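Local coordinates for protein cellulose hydrolase (Bacillus licheniformis, PDB 4YZT) that hydrolyses internal beta-1,4-glucosidic bonds of cellulose as a family 5 endoglucanase, at residues A[192-206]-A[210-223]. Sequence-based numbering, arbitrary orientation.
Sequences RLVIVGGLEDNKDEL and FEPPDDDRIVLTYH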
loop_
_atom_site.group_PDB
_atom_site.type_symbol
_atom_site.label_atom_id
_atom_site.label_comp_id
_atom_site.label_asym_id
_atom_site.label_seq_id
_atom_site.Cartn_x
_atom_site.Cartn_y
_atom_site.Cartn_z
ATOM N N ARG A 192 -19.781 21.935 0.769
ATOM C CA ARG A 192 -18.660 21.079 0.388
ATOM C C ARG A 192 -18.604 19.830 1.267
ATOM O O ARG A 192 -18.887 19.893 2.466
ATOM C CB ARG A 192 -17.339 21.846 0.467
ATOM C CG ARG A 192 -16.159 21.071 -0.113
ATOM C CD ARG A 192 -14.893 21.913 -0.175
ATOM N NE ARG A 192 -15.140 23.182 -0.831
ATOM C CZ ARG A 192 -15.248 23.343 -2.149
ATOM N NH1 ARG A 192 -15.142 22.305 -2.965
ATOM N NH2 ARG A 192 -15.481 24.546 -2.644
ATOM N N LEU A 193 -18.298 18.689 0.661
ATOM C CA LEU A 193 -18.126 17.464 1.441
ATOM C C LEU A 193 -16.893 17.589 2.340
ATOM O O LEU A 193 -15.818 17.961 1.885
ATOM C CB LEU A 193 -18.017 16.243 0.525
ATOM C CG LEU A 193 -19.311 15.913 -0.234
ATOM C CD1 LEU A 193 -19.086 14.755 -1.188
ATOM C CD2 LEU A 193 -20.451 15.601 0.745
ATOM N N VAL A 194 -17.071 17.307 3.630
ATOM C CA VAL A 194 -15.990 17.383 4.595
ATOM C C VAL A 194 -15.797 16.011 5.239
ATOM O O VAL A 194 -16.760 15.395 5.716
ATOM C CB VAL A 194 -16.275 18.458 5.684
ATOM C CG1 VAL A 194 -15.180 18.455 6.746
ATOM C CG2 VAL A 194 -16.396 19.832 5.039
ATOM N N ILE A 195 -14.554 15.533 5.245
ATOM C CA ILE A 195 -14.253 14.174 5.682
ATOM C C ILE A 195 -13.722 14.141 7.110
ATOM O O ILE A 195 -12.710 14.769 7.408
ATOM C CB ILE A 195 -13.215 13.520 4.746
ATOM C CG1 ILE A 195 -13.701 13.573 3.286
ATOM C CG2 ILE A 195 -12.948 12.067 5.160
ATOM C CD1 ILE A 195 -12.558 13.444 2.266
ATOM N N VAL A 196 -14.395 13.382 7.972
ATOM C CA VAL A 196 -14.028 13.275 9.382
ATOM C C VAL A 196 -13.899 11.821 9.811
ATOM O O VAL A 196 -14.502 10.923 9.212
ATOM C CB VAL A 196 -15.069 13.973 10.306
ATOM C CG1 VAL A 196 -14.965 15.483 10.183
ATOM C CG2 VAL A 196 -16.494 13.499 9.978
ATOM N N GLY A 197 -13.117 11.581 10.861
ATOM C CA GLY A 197 -13.033 10.240 11.408
ATOM C C GLY A 197 -12.745 10.279 12.889
ATOM O O GLY A 197 -12.822 11.341 13.500
ATOM N N GLY A 198 -12.414 9.120 13.459
ATOM C CA GLY A 198 -12.044 9.039 14.859
ATOM C C GLY A 198 -10.539 9.102 15.036
ATOM O O GLY A 198 -9.805 9.356 14.079
ATOM N N LEU A 199 -10.080 8.891 16.271
ATOM C CA LEU A 199 -8.647 8.863 16.558
ATOM C C LEU A 199 -7.894 7.919 15.624
ATOM O O LEU A 199 -8.333 6.797 15.387
ATOM C CB LEU A 199 -8.393 8.448 18.009
ATOM C CG LEU A 199 -8.749 9.560 18.989
ATOM C CD1 LEU A 199 -8.820 9.032 20.420
ATOM C CD2 LEU A 199 -7.723 10.677 18.860
ATOM N N GLU A 200 -6.773 8.408 15.096
ATOM C CA GLU A 200 -5.856 7.629 14.270
ATOM C C GLU A 200 -6.480 7.095 12.977
ATOM O O GLU A 200 -5.937 6.165 12.379
ATOM C CB GLU A 200 -5.268 6.466 15.097
ATOM C CG GLU A 200 -4.465 6.942 16.301
ATOM C CD GLU A 200 -3.714 5.824 17.012
ATOM O OE1 GLU A 200 -4.161 4.659 16.952
ATOM O OE2 GLU A 200 -2.673 6.112 17.639
ATOM N N ASP A 201 -7.586 7.710 12.538
ATOM C CA ASP A 201 -8.362 7.227 11.397
ATOM C C ASP A 201 -8.637 5.735 11.546
ATOM O O ASP A 201 -8.651 4.992 10.573
ATOM C CB ASP A 201 -7.635 7.508 10.070
ATOM C CG ASP A 201 -7.741 8.969 9.646
ATOM O OD1 ASP A 201 -8.796 9.593 9.891
ATOM O OD2 ASP A 201 -6.764 9.497 9.079
ATOM N N ASN A 202 -8.841 5.299 12.781
ATOM C CA ASN A 202 -8.975 3.879 13.054
ATOM C C ASN A 202 -10.441 3.448 13.010
ATOM O O ASN A 202 -11.334 4.153 13.486
ATOM C CB ASN A 202 -8.324 3.536 14.407
ATOM C CG ASN A 202 -8.582 2.105 14.838
ATOM O OD1 ASN A 202 -9.604 1.816 15.457
ATOM N ND2 ASN A 202 -7.656 1.205 14.520
ATOM N N LYS A 203 -10.675 2.279 12.429
ATOM C CA LYS A 203 -12.024 1.764 12.222
ATOM C C LYS A 203 -12.765 1.504 13.543
ATOM O O LYS A 203 -13.966 1.738 13.659
ATOM C CB LYS A 203 -11.927 0.498 11.374
ATOM C CG LYS A 203 -13.014 -0.512 11.562
ATOM C CD LYS A 203 -12.515 -1.865 11.101
ATOM C CE LYS A 203 -11.778 -2.598 12.213
ATOM N NZ LYS A 203 -12.716 -3.293 13.147
ATOM N N ASP A 204 -12.044 1.048 14.558
ATOM C CA ASP A 204 -12.703 0.745 15.821
ATOM C C ASP A 204 -13.028 2.023 16.584
ATOM O O ASP A 204 -14.053 2.099 17.260
ATOM C CB ASP A 204 -11.843 -0.206 16.650
ATOM C CG ASP A 204 -11.747 -1.581 16.019
ATOM O OD1 ASP A 204 -12.791 -2.100 15.574
ATOM O OD2 ASP A 204 -10.629 -2.132 15.932
ATOM N N GLU A 205 -12.182 3.041 16.445
ATOM C CA GLU A 205 -12.500 4.335 17.037
ATOM C C GLU A 205 -13.746 4.928 16.382
ATOM O O GLU A 205 -14.607 5.515 17.065
ATOM C CB GLU A 205 -11.324 5.304 16.909
ATOM C CG GLU A 205 -10.063 4.857 17.639
ATOM C CD GLU A 205 -10.161 4.936 19.163
ATOM O OE1 GLU A 205 -10.939 5.753 19.704
ATOM O OE2 GLU A 205 -9.426 4.173 19.827
ATOM N N LEU A 206 -13.839 4.787 15.062
ATOM C CA LEU A 206 -14.993 5.288 14.334
ATOM C C LEU A 206 -16.293 4.631 14.843
ATOM O O LEU A 206 -17.353 5.263 14.925
ATOM C CB LEU A 206 -14.818 5.030 12.825
ATOM C CG LEU A 206 -15.835 5.714 11.919
ATOM C CD1 LEU A 206 -15.529 7.199 11.824
ATOM C CD2 LEU A 206 -15.818 5.063 10.553
ATOM N N PHE A 210 -16.189 7.680 18.263
ATOM C CA PHE A 210 -16.550 8.750 17.354
ATOM C C PHE A 210 -18.029 9.091 17.460
ATOM O O PHE A 210 -18.858 8.209 17.682
ATOM C CB PHE A 210 -16.192 8.306 15.939
ATOM C CG PHE A 210 -16.652 9.226 14.854
ATOM C CD1 PHE A 210 -15.913 10.348 14.516
ATOM C CD2 PHE A 210 -17.787 8.931 14.118
ATOM C CE1 PHE A 210 -16.316 11.173 13.481
ATOM C CE2 PHE A 210 -18.197 9.763 13.081
ATOM C CZ PHE A 210 -17.458 10.879 12.763
ATOM N N GLU A 211 -18.361 10.369 17.312
ATOM C CA GLU A 211 -19.749 10.756 17.072
ATOM C C GLU A 211 -19.797 11.726 15.897
ATOM O O GLU A 211 -19.021 12.680 15.848
ATOM C CB GLU A 211 -20.389 11.376 18.319
ATOM C CG GLU A 211 -20.676 10.372 19.428
ATOM C CD GLU A 211 -21.581 9.222 18.976
ATOM O OE1 GLU A 211 -22.596 9.480 18.294
ATOM O OE2 GLU A 211 -21.272 8.054 19.300
ATOM N N PRO A 212 -20.703 11.475 14.939
ATOM C CA PRO A 212 -20.796 12.316 13.739
ATOM C C PRO A 212 -21.172 13.755 14.079
ATOM O O PRO A 212 -22.080 13.974 14.886
ATOM C CB PRO A 212 -21.916 11.654 12.917
ATOM C CG PRO A 212 -22.154 10.323 13.539
ATOM C CD PRO A 212 -21.759 10.450 14.978
ATOM N N PRO A 213 -20.474 14.732 13.486
ATOM C CA PRO A 213 -20.957 16.104 13.651
ATOM C C PRO A 213 -22.373 16.236 13.091
ATOM O O PRO A 213 -22.766 15.469 12.201
ATOM C CB PRO A 213 -19.970 16.941 12.835
ATOM C CG PRO A 213 -18.749 16.076 12.670
ATOM C CD PRO A 213 -19.219 14.652 12.713
ATOM N N ASP A 214 -23.128 17.193 13.613
ATOM C CA ASP A 214 -24.483 17.450 13.146
ATOM C C ASP A 214 -24.461 18.253 11.848
ATOM O O ASP A 214 -24.576 19.479 11.859
ATOM C CB ASP A 214 -25.278 18.191 14.223
ATOM C CG ASP A 214 -26.765 18.225 13.930
ATOM O OD1 ASP A 214 -27.231 17.369 13.143
ATOM O OD2 ASP A 214 -27.463 19.095 14.503
ATOM N N ASP A 215 -24.316 17.549 10.733
ATOM C CA ASP A 215 -24.067 18.169 9.442
ATOM C C ASP A 215 -24.437 17.138 8.392
ATOM O O ASP A 215 -24.043 15.980 8.511
ATOM C CB ASP A 215 -22.600 18.586 9.330
ATOM C CG ASP A 215 -22.283 19.354 8.054
ATOM O OD1 ASP A 215 -22.347 18.759 6.954
ATOM O OD2 ASP A 215 -21.925 20.553 8.163
ATOM N N ASP A 216 -25.199 17.528 7.376
ATOM C CA ASP A 216 -25.650 16.532 6.412
ATOM C C ASP A 216 -24.811 16.503 5.133
ATOM O O ASP A 216 -25.226 15.911 4.140
ATOM C CB ASP A 216 -27.136 16.742 6.075
ATOM C CG ASP A 216 -27.431 18.131 5.595
ATOM O OD1 ASP A 216 -28.619 18.514 5.593
ATOM O OD2 ASP A 216 -26.479 18.847 5.224
ATOM N N ARG A 217 -23.631 17.124 5.163
ATOM C CA ARG A 217 -22.670 16.996 4.065
ATOM C C ARG A 217 -21.292 16.553 4.583
ATOM O O ARG A 217 -20.262 17.191 4.313
ATOM C CB ARG A 217 -22.556 18.312 3.279
ATOM C CG ARG A 217 -23.888 18.808 2.685
ATOM C CD ARG A 217 -24.213 18.115 1.368
ATOM N NE ARG A 217 -23.277 18.473 0.307
ATOM C CZ ARG A 217 -23.182 17.836 -0.858
ATOM N NH1 ARG A 217 -22.301 18.235 -1.764
ATOM N NH2 ARG A 217 -23.965 16.798 -1.120
ATOM N N ILE A 218 -21.270 15.456 5.335
ATOM C CA ILE A 218 -19.995 14.906 5.797
ATOM C C ILE A 218 -19.787 13.515 5.236
ATOM O O ILE A 218 -20.735 12.848 4.845
ATOM C CB ILE A 218 -19.888 14.832 7.340
ATOM C CG1 ILE A 218 -21.059 14.058 7.946
ATOM C CG2 ILE A 218 -19.794 16.230 7.955
ATOM C CD1 ILE A 218 -20.891 13.802 9.446
ATOM N N VAL A 219 -18.523 13.110 5.190
ATOM C CA VAL A 219 -18.104 11.773 4.765
ATOM C C VAL A 219 -17.255 11.196 5.900
ATOM O O VAL A 219 -16.459 11.925 6.523
ATOM C CB VAL A 219 -17.311 11.823 3.445
ATOM C CG1 VAL A 219 -16.772 10.431 3.054
ATOM C CG2 VAL A 219 -18.188 12.378 2.334
ATOM N N LEU A 220 -17.435 9.914 6.206
ATOM C CA LEU A 220 -16.652 9.295 7.277
ATOM C C LEU A 220 -15.442 8.590 6.677
ATOM O O LEU A 220 -15.481 8.166 5.523
ATOM C CB LEU A 220 -17.502 8.309 8.081
ATOM C CG LEU A 220 -18.847 8.856 8.582
ATOM C CD1 LEU A 220 -19.551 7.837 9.472
ATOM C CD2 LEU A 220 -18.680 10.204 9.287
ATOM N N THR A 221 -14.369 8.462 7.455
ATOM C CA THR A 221 -13.175 7.814 6.939
ATOM C C THR A 221 -12.490 6.935 7.975
ATOM O O THR A 221 -12.629 7.137 9.182
ATOM C CB THR A 221 -12.159 8.862 6.408
ATOM O OG1 THR A 221 -11.181 8.224 5.565
ATOM C CG2 THR A 221 -11.483 9.615 7.560
ATOM N N TYR A 222 -11.777 5.936 7.473
ATOM C CA TYR A 222 -10.809 5.169 8.253
ATOM C C TYR A 222 -9.725 4.707 7.285
ATOM O O TYR A 222 -9.870 4.844 6.056
ATOM C CB TYR A 222 -11.468 3.981 8.979
ATOM C CG TYR A 222 -12.080 2.927 8.081
ATOM C CD1 TYR A 222 -11.368 1.783 7.735
ATOM C CD2 TYR A 222 -13.376 3.064 7.589
ATOM C CE1 TYR A 222 -11.924 0.818 6.911
ATOM C CE2 TYR A 222 -13.946 2.092 6.762
ATOM C CZ TYR A 222 -13.211 0.973 6.427
ATOM O OH TYR A 222 -13.753 0.000 5.616
ATOM N N HIS A 223 -8.631 4.190 7.837
ATOM C CA HIS A 223 -7.586 3.569 7.031
ATOM C C HIS A 223 -7.564 2.078 7.344
ATOM O O HIS A 223 -7.924 1.656 8.455
ATOM C CB HIS A 223 -6.214 4.197 7.316
ATOM C CG HIS A 223 -6.140 5.659 6.991
ATOM N ND1 HIS A 223 -5.041 6.431 7.299
ATOM C CD2 HIS A 223 -7.022 6.483 6.371
ATOM C CE1 HIS A 223 -5.252 7.673 6.889
ATOM N NE2 HIS A 223 -6.451 7.731 6.331
HETATM O O HOH W 1 -11.651 6.863 11.826
HETATM O O HOH W 2 -8.836 0.964 10.963
HETATM O O HOH W 3 -19.301 5.738 16.790
#
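This is a beta-alpha-beta unit of the TIM barrel: strand 194-196 pairs in parallel with strand 218-223, and the short helix starting at Lys203 makes the crossover between them. Val219 sits between two partners, its N giving to Val194 O at 2.9 Å and its O taking Val196 N at 2.9 Å. Past the paired strands, water 1 joins Gly198 N to Thr221 O, and from the loop beyond, Asp201 O accepts His223 N at 2.9 Å. Here the contact reaches the glycan pocket. Asp201 CB lies squarely over the His223 ring, 3.8 Å from its centroid, with the carboxylate plane turned 46° from the ring. Asp201 OD2 accepts from Glu162 N, while His223 ND1 is hydrogen-bonded to Glu162 OE2 and, weakly, to O1 of a bound glucose unit. On the outer side of the sheet, Phe210 CG stands anti to its backbone N (chi1 173°), carrying the ring toward Leu206 and Val196: Leu206 CD1 covers one face, 3.8 Å from the centroid, and Val196 CG2 meets the edge at CZ, 3.9 Å away. Helix 168-184 touches Val194 and Phe210, helix 243-261 packs on Leu206 and Leu220, and strand 267-272 continues the barrel beside Val219.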